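Long-range contacts in fimbriae-associated protein FAP1 (Streptococcus parasanguinis, PDB 2X12), which probably forms serine-rich, cell-wall-anchored fimbriae through which a Gram-positive bacterium adheres, apparently in a pH-modulated way, and builds biofilms: residues 161-165 and 328-334; 197-203 and 265-269; 211-217 and 291-297. All coordinates share one frame. Numbering follows the deposited sequence.

All three contacts are antiparallel but differ in how much regular sheet they contain. Contact 3 is the most buried, a regular strand pairing with small residues (G216, A292, A293) at its centre, within the sheet of strands 212-220 and 287-295. Contact 1 belongs to the same sheet: strand 330-336 lies beside strand 287-295, with strand 162-163 on its other side, where aromatic side chains are partly exposed. Contact 2 belongs to the opposing sheet, at the loop ends of strands 190-197 and 268-276, so one bridge is followed by turn and apolar contacts. Y197 OH of contact 2 joins all three, lying 2.6 Å from A329 O (contact 1) and 3.1 Å from T294 OG1 (contact 3).

Contact 1. Residues 161-165 and 328-334; sequences TQYYW and TAIGGYQ
Residues 161-165 run antiparallel to 328-334, their end-to-end directions 175° apart, with T161 opposite Q334 and W165 nearest I330. Q162 and Y333 form a non-hydrogen-bonded pair (CA-CA 4.4 Å), Y163 and G332 a hydrogen-bonded one (CA-CA 5.1 Å). The bonds run from Y163 N to G332 O (2.8 Å), G332 N to Y163 O (3.2 Å), T161 N to Q334 O (3.1 Å) and Q334 N to T161 O (2.9 Å). The chain turns a corner at A329 (phi/psi 42/47), while G332 takes 162/-164, angles that call for glycine. W165 (chi1 t) lays its indole over this corner: A329 CA sits 3.9 Å from the centroid of the five-membered ring, 4° off its normal, a CH-pi contact, and W165 CE3 reaches I330 CB at 3.8 Å. Y163 CE2 (chi1 m) lies 3.7 Å from Q334 CB, and the t rotamer of Y333 places CD2 3.7 Å from Q162 CB. Strand 330-336 also pairs with 287-295 (G331 bonded to A292), so 162-163 is a short antiparallel strand on its other side, and Y333 touches I180 of the opposing sheet. Backbone bonding thus sets the register, supplemented by aromatic packing rather than charge.

Contact 2. Residues 197-203 and 265-269; sequences YDPTTIL and VTKHT
Two backbone hydrogen bonds join Y197 and H268, from H268 N to Y197 O (2.8 Å) and from Y197 N to H268 O (3.1 Å), making an antiparallel hydrogen-bonded pair (CA-CA 5.2 Å). Past this bridge D198 lies beside K267 (CA-CA 4.5 Å); the geometry there fits an Asx turn, T200 N to D198 OD1 at 3.3 Å, though the position of that oxygen is less certain. Residues 200-202 then have helical angles, and L203 N bonds P199 O at 2.9 Å. V265, in the t rotamer, fills the space beside this turn, its CG1 3.7 Å from L203 CB and 4.1 Å from P199 CG. Y197 (chi1 t) and H268 (chi1 m) lie on the same face, where both touch T215; Y197 OH is hydrogen-bonded to A329 O, and H268 ND1 to D236 OD2. The contact lies where strand 190-197 ends and strand 268-276 begins, at the margin of their sheet, which packs against strands 212-220 and 287-295.

Contact 3. Residues 211-217 and 291-297; sequences LKTYTGI and LAATTLS
Backbone hydrogen bonds hold strand 212-217 to strand 291-295 in two pairs: Y214 N to T295 O (3.1 Å) with T295 N to Y214 O (3.0 Å), and G216 N to A293 O (2.9 Å) with A293 N to G216 O (2.8 Å). Between and beyond them, T215-T294 and I217-A292 are non-hydrogen-bonded pairs, with CA-CA distances of 4.6 and 4.5 Å. The strand axes approach to 4.7 Å, and their directions differ by 162°. CA-H...O contacts accompany the bonds, among them T294 CA to Y214 O and A292 CA to G216 O, both 3.4 Å. Apolar contacts are modest: I217 (chi1 t, chi2 p) brings CD1 to 4.4 Å from A292 CB, and at the other end L211 CD1 meets L296 CB at 3.9 Å. On the face of Y214 and T295, Y214 CB (chi1 m) lies 3.5 Å from T295 OG1, which bonds D298 O, while S297 O meets the ring edge, 3.6 Å from Y214 CE1. On the opposite face, T215 and A292 pack against Y197, and I217 and A292 against I270 of strand 268-276. Regular antiparallel pairing with one face turned to a second sheet is characteristic of a beta sandwich.

Contact 1. Residues 161-165 and 328-334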
loop_
_atom_site.group_PDB
_atom_site.type_symbol
_atom_site.label_atom_id
_atom_site.label_comp_id
_atom_site.label_asym_id
_atom_site.label_seq_id
_atom_site.Cartn_x
_atom_site.Cartn_y
_atom_site.Cartn_z
ATOM N N THR A 161 -9.976 0.077 -5.516
ATOM C CA THR A 161 -9.668 -1.290 -5.881
ATOM C C THR A 161 -8.719 -1.913 -4.905
ATOM O O THR A 161 -7.774 -1.266 -4.508
ATOM C CB THR A 161 -8.944 -1.220 -7.200
ATOM O OG1 THR A 161 -9.686 -0.348 -8.064
ATOM C CG2 THR A 161 -8.827 -2.580 -7.829
ATOM N N GLN A 162 -8.978 -3.150 -4.490
ATOM C CA GLN A 162 -8.031 -3.889 -3.668
ATOM C C GLN A 162 -7.249 -4.773 -4.615
ATOM O O GLN A 162 -7.797 -5.275 -5.593
ATOM C CB GLN A 162 -8.730 -4.723 -2.593
ATOM C CG GLN A 162 -7.714 -5.224 -1.549
ATOM C CD GLN A 162 -8.248 -5.340 -0.095
ATOM O OE1 GLN A 162 -9.463 -5.316 0.155
ATOM N NE2 GLN A 162 -7.314 -5.481 0.874
ATOM N N TYR A 163 -5.983 -4.967 -4.311
ATOM C CA TYR A 163 -5.075 -5.683 -5.175
ATOM C C TYR A 163 -4.457 -6.861 -4.446
ATOM O O TYR A 163 -3.971 -6.683 -3.316
ATOM C CB TYR A 163 -3.973 -4.758 -5.582
ATOM C CG TYR A 163 -4.368 -3.669 -6.559
ATOM C CD1 TYR A 163 -4.349 -3.883 -7.927
ATOM C CD2 TYR A 163 -4.685 -2.409 -6.131
ATOM C CE1 TYR A 163 -4.667 -2.877 -8.841
ATOM C CE2 TYR A 163 -4.990 -1.384 -7.052
ATOM C CZ TYR A 163 -4.994 -1.635 -8.404
ATOM O OH TYR A 163 -5.305 -0.643 -9.309
ATOM N N TYR A 164 -4.454 -8.037 -5.077
ATOM C CA TYR A 164 -4.058 -9.245 -4.401
ATOM C C TYR A 164 -2.755 -9.761 -4.985
ATOM O O TYR A 164 -2.126 -9.120 -5.816
ATOM C CB TYR A 164 -5.158 -10.295 -4.500
ATOM C CG TYR A 164 -6.475 -9.830 -3.902
ATOM C CD1 TYR A 164 -6.921 -10.280 -2.658
ATOM C CD2 TYR A 164 -7.280 -8.928 -4.594
ATOM C CE1 TYR A 164 -8.158 -9.830 -2.115
ATOM C CE2 TYR A 164 -8.494 -8.471 -4.075
ATOM C CZ TYR A 164 -8.936 -8.908 -2.834
ATOM O OH TYR A 164 -10.133 -8.382 -2.376
ATOM N N TRP A 165 -2.333 -10.930 -4.543
ATOM C CA TRP A 165 -1.128 -11.561 -5.059
ATOM C C TRP A 165 -1.427 -13.023 -5.439
ATOM O O TRP A 165 -1.855 -13.824 -4.618
ATOM C CB TRP A 165 -0.037 -11.462 -3.990
ATOM C CG TRP A 165 1.197 -12.215 -4.236
ATOM C CD1 TRP A 165 1.530 -13.413 -3.715
ATOM C CD2 TRP A 165 2.294 -11.805 -5.041
ATOM N NE1 TRP A 165 2.751 -13.806 -4.163
ATOM C CE2 TRP A 165 3.252 -12.837 -4.987
ATOM C CE3 TRP A 165 2.544 -10.687 -5.851
ATOM C CZ2 TRP A 165 4.447 -12.779 -5.680
ATOM C CZ3 TRP A 165 3.718 -10.637 -6.537
ATOM C CH2 TRP A 165 4.665 -11.684 -6.448
ATOM N N THR A 328 7.868 -9.567 -3.861
ATOM C CA THR A 328 6.949 -10.669 -3.681
ATOM C C THR A 328 5.954 -10.280 -2.588
ATOM O O THR A 328 6.085 -9.232 -1.968
ATOM C CB THR A 328 7.708 -11.998 -3.368
ATOM O OG1 THR A 328 6.879 -13.149 -3.603
ATOM C CG2 THR A 328 8.175 -11.992 -1.948
ATOM N N ALA A 329 4.958 -11.143 -2.381
ATOM C CA ALA A 329 3.818 -10.869 -1.495
ATOM C C ALA A 329 3.309 -9.446 -1.659
ATOM O O ALA A 329 3.095 -8.767 -0.692
ATOM C CB ALA A 329 4.173 -11.115 -0.084
ATOM N N ILE A 330 3.133 -8.992 -2.891
ATOM C CA ILE A 330 2.629 -7.645 -3.099
ATOM C C ILE A 330 1.123 -7.545 -2.991
ATOM O O ILE A 330 0.382 -8.387 -3.487
ATOM C CB ILE A 330 2.983 -7.152 -4.462
ATOM C CG1 ILE A 330 4.504 -7.086 -4.590
ATOM C CG2 ILE A 330 2.374 -5.829 -4.665
ATOM C CD1 ILE A 330 5.017 -6.844 -6.000
ATOM N N GLY A 331 0.633 -6.505 -2.350
ATOM C CA GLY A 331 -0.812 -6.270 -2.317
ATOM C C GLY A 331 -1.037 -4.858 -1.874
ATOM O O GLY A 331 -0.091 -4.175 -1.462
ATOM N N GLY A 332 -2.275 -4.401 -1.956
ATOM C CA GLY A 332 -2.522 -3.015 -1.654
ATOM C C GLY A 332 -3.827 -2.514 -2.167
ATOM O O GLY A 332 -4.715 -3.302 -2.525
ATOM N N TYR A 333 -3.972 -1.206 -2.212
ATOM C CA TYR A 333 -5.252 -0.647 -2.487
ATOM C C TYR A 333 -5.084 0.629 -3.212
ATOM O O TYR A 333 -4.094 1.316 -3.017
ATOM C CB TYR A 333 -5.923 -0.379 -1.175
ATOM C CG TYR A 333 -7.409 -0.243 -1.270
ATOM C CD1 TYR A 333 -7.996 0.962 -1.469
ATOM C CD2 TYR A 333 -8.225 -1.342 -1.153
ATOM C CE1 TYR A 333 -9.378 1.070 -1.518
ATOM C CE2 TYR A 333 -9.578 -1.244 -1.235
ATOM C CZ TYR A 333 -10.168 -0.040 -1.406
ATOM O OH TYR A 333 -11.560 0.026 -1.475
ATOM N N GLN A 334 -6.040 0.954 -4.056
ATOM C CA GLN A 334 -6.074 2.248 -4.738
ATOM C C GLN A 334 -7.306 2.961 -4.200
ATOM O O GLN A 334 -8.402 2.429 -4.256
ATOM C CB GLN A 334 -6.244 2.029 -6.219
ATOM C CG GLN A 334 -6.691 3.242 -6.997
ATOM C CD GLN A 334 -5.610 3.761 -7.917
ATOM O OE1 GLN A 334 -5.089 3.083 -8.751
ATOM N NE2 GLN A 334 -5.274 4.951 -7.749
#

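Contact 2. Residues 197-203 and 265-269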
loop_
_atom_site.group_PDB
_atom_site.type_symbol
_atom_site.label_atom_id
_atom_site.label_comp_id
_atom_site.label_asym_id
_atom_site.label_seq_id
_atom_site.Cartn_x
_atom_site.Cartn_y
_atom_site.Cartn_z
ATOM N N TYR A 197 0.504 -4.941 6.978
ATOM C CA TYR A 197 0.993 -5.910 6.007
ATOM C C TYR A 197 1.320 -7.242 6.682
ATOM O O TYR A 197 1.995 -7.271 7.696
ATOM C CB TYR A 197 2.253 -5.331 5.370
ATOM C CG TYR A 197 2.908 -6.099 4.228
ATOM C CD1 TYR A 197 2.173 -6.730 3.240
ATOM C CD2 TYR A 197 4.284 -6.101 4.095
ATOM C CE1 TYR A 197 2.809 -7.351 2.158
ATOM C CE2 TYR A 197 4.934 -6.723 3.018
ATOM C CZ TYR A 197 4.202 -7.358 2.050
ATOM O OH TYR A 197 4.866 -8.013 1.009
ATOM N N ASP A 198 0.822 -8.338 6.117
ATOM C CA ASP A 198 1.096 -9.693 6.617
ATOM C C ASP A 198 1.487 -10.672 5.526
ATOM O O ASP A 198 0.673 -11.407 5.017
ATOM C CB ASP A 198 -0.138 -10.246 7.330
ATOM C CG ASP A 198 0.112 -11.607 7.927
ATOM O OD1 ASP A 198 1.294 -11.924 8.228
ATOM O OD2 ASP A 198 -0.867 -12.364 8.085
ATOM N N PRO A 199 2.743 -10.700 5.163
ATOM C CA PRO A 199 3.146 -11.583 4.091
ATOM C C PRO A 199 3.347 -13.010 4.571
ATOM O O PRO A 199 3.615 -13.905 3.808
ATOM C CB PRO A 199 4.450 -10.955 3.611
ATOM C CG PRO A 199 4.949 -10.225 4.747
ATOM C CD PRO A 199 3.774 -9.718 5.478
ATOM N N THR A 200 3.184 -13.181 5.856
ATOM C CA THR A 200 3.356 -14.418 6.547
ATOM C C THR A 200 2.651 -15.591 5.946
ATOM O O THR A 200 3.112 -16.712 6.110
ATOM C CB THR A 200 2.887 -14.174 7.970
ATOM O OG1 THR A 200 4.006 -13.634 8.661
ATOM C CG2 THR A 200 2.280 -15.423 8.699
ATOM N N THR A 201 1.535 -15.375 5.258
ATOM C CA THR A 201 0.833 -16.547 4.699
ATOM C C THR A 201 1.324 -16.870 3.284
ATOM O O THR A 201 1.550 -18.023 2.939
ATOM C CB THR A 201 -0.695 -16.404 4.749
ATOM O OG1 THR A 201 -1.048 -15.929 6.041
ATOM C CG2 THR A 201 -1.415 -17.781 4.512
ATOM N N ILE A 202 1.534 -15.851 2.476
ATOM C CA ILE A 202 2.149 -16.066 1.193
ATOM C C ILE A 202 3.513 -16.725 1.368
ATOM O O ILE A 202 3.810 -17.674 0.666
ATOM C CB ILE A 202 2.324 -14.743 0.451
ATOM C CG1 ILE A 202 0.961 -14.144 0.096
ATOM C CG2 ILE A 202 3.152 -14.937 -0.787
ATOM C CD1 ILE A 202 0.449 -13.188 1.138
ATOM N N LEU A 203 4.332 -16.207 2.286
ATOM C CA LEU A 203 5.724 -16.649 2.495
ATOM C C LEU A 203 5.829 -17.613 3.679
ATOM O O LEU A 203 6.637 -17.460 4.571
ATOM C CB LEU A 203 6.649 -15.441 2.660
ATOM C CG LEU A 203 6.641 -14.434 1.464
ATOM C CD1 LEU A 203 7.513 -13.120 1.710
ATOM C CD2 LEU A 203 7.010 -15.151 0.142
ATOM N N VAL A 265 10.495 -13.824 7.753
ATOM C CA VAL A 265 9.307 -13.125 7.255
ATOM C C VAL A 265 8.371 -12.825 8.420
ATOM O O VAL A 265 8.067 -13.707 9.194
ATOM C CB VAL A 265 8.604 -14.036 6.207
ATOM C CG1 VAL A 265 7.316 -13.426 5.714
ATOM C CG2 VAL A 265 9.531 -14.286 5.042
ATOM N N THR A 266 7.933 -11.581 8.555
ATOM C CA THR A 266 7.012 -11.218 9.650
ATOM C C THR A 266 5.999 -10.182 9.195
ATOM O O THR A 266 6.211 -9.514 8.166
ATOM C CB THR A 266 7.738 -10.555 10.848
ATOM O OG1 THR A 266 8.194 -9.250 10.463
ATOM C CG2 THR A 266 8.903 -11.387 11.351
ATOM N N LYS A 267 4.939 -10.042 10.003
ATOM C CA LYS A 267 3.986 -8.933 9.927
ATOM C C LYS A 267 4.729 -7.651 9.980
ATOM O O LYS A 267 5.748 -7.592 10.608
ATOM C CB LYS A 267 3.056 -8.934 11.133
ATOM C CG LYS A 267 2.081 -10.102 11.148
ATOM C CD LYS A 267 1.110 -10.031 12.340
ATOM C CE LYS A 267 -0.049 -11.061 12.172
ATOM N NZ LYS A 267 -0.806 -11.286 13.454
ATOM N N HIS A 268 4.198 -6.609 9.364
ATOM C CA HIS A 268 4.802 -5.294 9.450
ATOM C C HIS A 268 3.750 -4.242 9.544
ATOM O O HIS A 268 2.638 -4.490 9.161
ATOM C CB HIS A 268 5.626 -5.050 8.229
ATOM C CG HIS A 268 6.839 -5.902 8.160
ATOM N ND1 HIS A 268 7.947 -5.668 8.945
ATOM C CD2 HIS A 268 7.128 -6.992 7.408
ATOM C CE1 HIS A 268 8.874 -6.573 8.668
ATOM N NE2 HIS A 268 8.403 -7.390 7.740
ATOM N N THR A 269 4.114 -3.072 10.049
ATOM C CA THR A 269 3.183 -1.971 10.233
ATOM C C THR A 269 3.771 -0.765 9.595
ATOM O O THR A 269 4.729 -0.204 10.102
ATOM C CB THR A 269 2.994 -1.695 11.714
ATOM O OG1 THR A 269 2.522 -2.891 12.336
ATOM C CG2 THR A 269 2.005 -0.544 11.966
#

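Contact 3. Residues 211-217 and 291-297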
loop_
_atom_site.group_PDB
_atom_site.type_symbol
_atom_site.label_atom_id
_atom_site.label_comp_id
_atom_site.label_asym_id
_atom_site.label_seq_id
_atom_site.Cartn_x
_atom_site.Cartn_y
_atom_site.Cartn_z
ATOM N N LEU A 211 16.623 -15.750 6.122
ATOM C CA LEU A 211 16.849 -14.646 5.218
ATOM C C LEU A 211 16.722 -13.321 5.889
ATOM O O LEU A 211 16.092 -13.209 6.924
ATOM C CB LEU A 211 15.855 -14.696 4.080
ATOM C CG LEU A 211 16.056 -15.834 3.109
ATOM C CD1 LEU A 211 14.962 -15.722 2.021
ATOM C CD2 LEU A 211 17.469 -15.787 2.543
ATOM N N LYS A 212 17.296 -12.305 5.262
ATOM C CA LYS A 212 17.270 -10.971 5.798
ATOM C C LYS A 212 16.408 -10.142 4.902
ATOM O O LYS A 212 16.879 -9.566 3.933
ATOM C CB LYS A 212 18.681 -10.444 5.930
ATOM C CG LYS A 212 19.240 -10.766 7.327
ATOM C CD LYS A 212 20.836 -10.785 7.458
ATOM C CE LYS A 212 21.305 -11.090 8.973
ATOM N NZ LYS A 212 22.288 -12.258 9.163
ATOM N N THR A 213 15.136 -10.090 5.246
ATOM C CA THR A 213 14.145 -9.500 4.386
ATOM C C THR A 213 13.984 -8.004 4.543
ATOM O O THR A 213 14.230 -7.436 5.613
ATOM C CB THR A 213 12.772 -10.153 4.612
ATOM O OG1 THR A 213 12.270 -9.795 5.900
ATOM C CG2 THR A 213 12.928 -11.664 4.542
ATOM N N TYR A 214 13.568 -7.388 3.443
ATOM C CA TYR A 214 13.229 -5.993 3.412
ATOM C C TYR A 214 11.745 -5.816 3.126
ATOM O O TYR A 214 11.177 -6.549 2.312
ATOM C CB TYR A 214 13.988 -5.294 2.313
ATOM C CG TYR A 214 15.382 -4.941 2.671
ATOM C CD1 TYR A 214 16.413 -5.710 2.240
ATOM C CD2 TYR A 214 15.676 -3.829 3.421
ATOM C CE1 TYR A 214 17.726 -5.408 2.549
ATOM C CE2 TYR A 214 17.005 -3.502 3.744
ATOM C CZ TYR A 214 18.024 -4.322 3.284
ATOM O OH TYR A 214 19.349 -4.148 3.521
ATOM N N THR A 215 11.126 -4.812 3.729
ATOM C CA THR A 215 9.758 -4.495 3.392
ATOM C C THR A 215 9.700 -3.132 2.728
ATOM O O THR A 215 10.561 -2.276 2.969
ATOM C CB THR A 215 8.920 -4.579 4.648
ATOM O OG1 THR A 215 9.039 -5.935 5.172
ATOM C CG2 THR A 215 7.475 -4.195 4.372
ATOM N N GLY A 216 8.727 -2.928 1.858
ATOM C CA GLY A 216 8.616 -1.660 1.197
ATOM C C GLY A 216 7.179 -1.312 0.931
ATOM O O GLY A 216 6.343 -2.225 0.825
ATOM N N ILE A 217 6.902 -0.004 0.774
ATOM C CA ILE A 217 5.563 0.502 0.465
ATOM C C ILE A 217 5.703 1.426 -0.703
ATOM O O ILE A 217 6.481 2.347 -0.664
ATOM C CB ILE A 217 5.014 1.241 1.665
ATOM C CG1 ILE A 217 3.561 1.672 1.457
ATOM C CG2 ILE A 217 5.902 2.400 1.999
ATOM C CD1 ILE A 217 2.615 0.526 1.246
ATOM N N LEU A 291 1.035 -0.009 -2.218
ATOM C CA LEU A 291 1.329 -1.422 -2.388
ATOM C C LEU A 291 2.501 -1.863 -1.548
ATOM O O LEU A 291 3.651 -1.408 -1.725
ATOM C CB LEU A 291 1.615 -1.711 -3.847
ATOM C CG LEU A 291 0.438 -1.657 -4.799
ATOM C CD1 LEU A 291 0.872 -1.891 -6.262
ATOM C CD2 LEU A 291 -0.600 -2.681 -4.359
ATOM N N ALA A 292 2.209 -2.777 -0.650
ATOM C CA ALA A 292 3.221 -3.316 0.249
ATOM C C ALA A 292 3.970 -4.408 -0.495
ATOM O O ALA A 292 3.331 -5.189 -1.211
ATOM C CB ALA A 292 2.559 -3.879 1.529
ATOM N N ALA A 293 5.299 -4.470 -0.375
ATOM C CA ALA A 293 6.020 -5.616 -0.952
ATOM C C ALA A 293 7.045 -6.108 0.006
ATOM O O ALA A 293 7.464 -5.352 0.843
ATOM C CB ALA A 293 6.671 -5.262 -2.218
ATOM N N THR A 294 7.423 -7.373 -0.117
ATOM C CA THR A 294 8.600 -7.898 0.513
ATOM C C THR A 294 9.645 -8.252 -0.537
ATOM O O THR A 294 9.284 -8.690 -1.629
ATOM C CB THR A 294 8.255 -9.169 1.260
ATOM O OG1 THR A 294 7.472 -8.869 2.449
ATOM C CG2 THR A 294 9.501 -9.852 1.635
ATOM N N THR A 295 10.933 -8.050 -0.238
ATOM C CA THR A 295 12.002 -8.702 -1.003
ATOM C C THR A 295 12.865 -9.570 -0.109
ATOM O O THR A 295 13.155 -9.201 0.975
ATOM C CB THR A 295 12.958 -7.755 -1.720
ATOM O OG1 THR A 295 13.558 -6.903 -0.774
ATOM C CG2 THR A 295 12.272 -6.956 -2.734
ATOM N N LEU A 296 13.330 -10.694 -0.627
ATOM C CA LEU A 296 14.075 -11.660 0.124
ATOM C C LEU A 296 15.482 -11.234 0.400
ATOM O O LEU A 296 16.046 -11.707 1.363
ATOM C CB LEU A 296 14.085 -12.977 -0.615
ATOM C CG LEU A 296 12.630 -13.448 -0.814
ATOM C CD1 LEU A 296 12.503 -14.835 -1.431
ATOM C CD2 LEU A 296 11.885 -13.443 0.490
ATOM N N SER A 297 16.087 -10.357 -0.395
ATOM C CA SER A 297 17.453 -9.951 -0.028
ATOM C C SER A 297 17.851 -8.570 -0.420
ATOM O O SER A 297 18.656 -7.981 0.271
ATOM C CB SER A 297 18.479 -10.902 -0.617
ATOM O OG SER A 297 19.016 -10.342 -1.791
#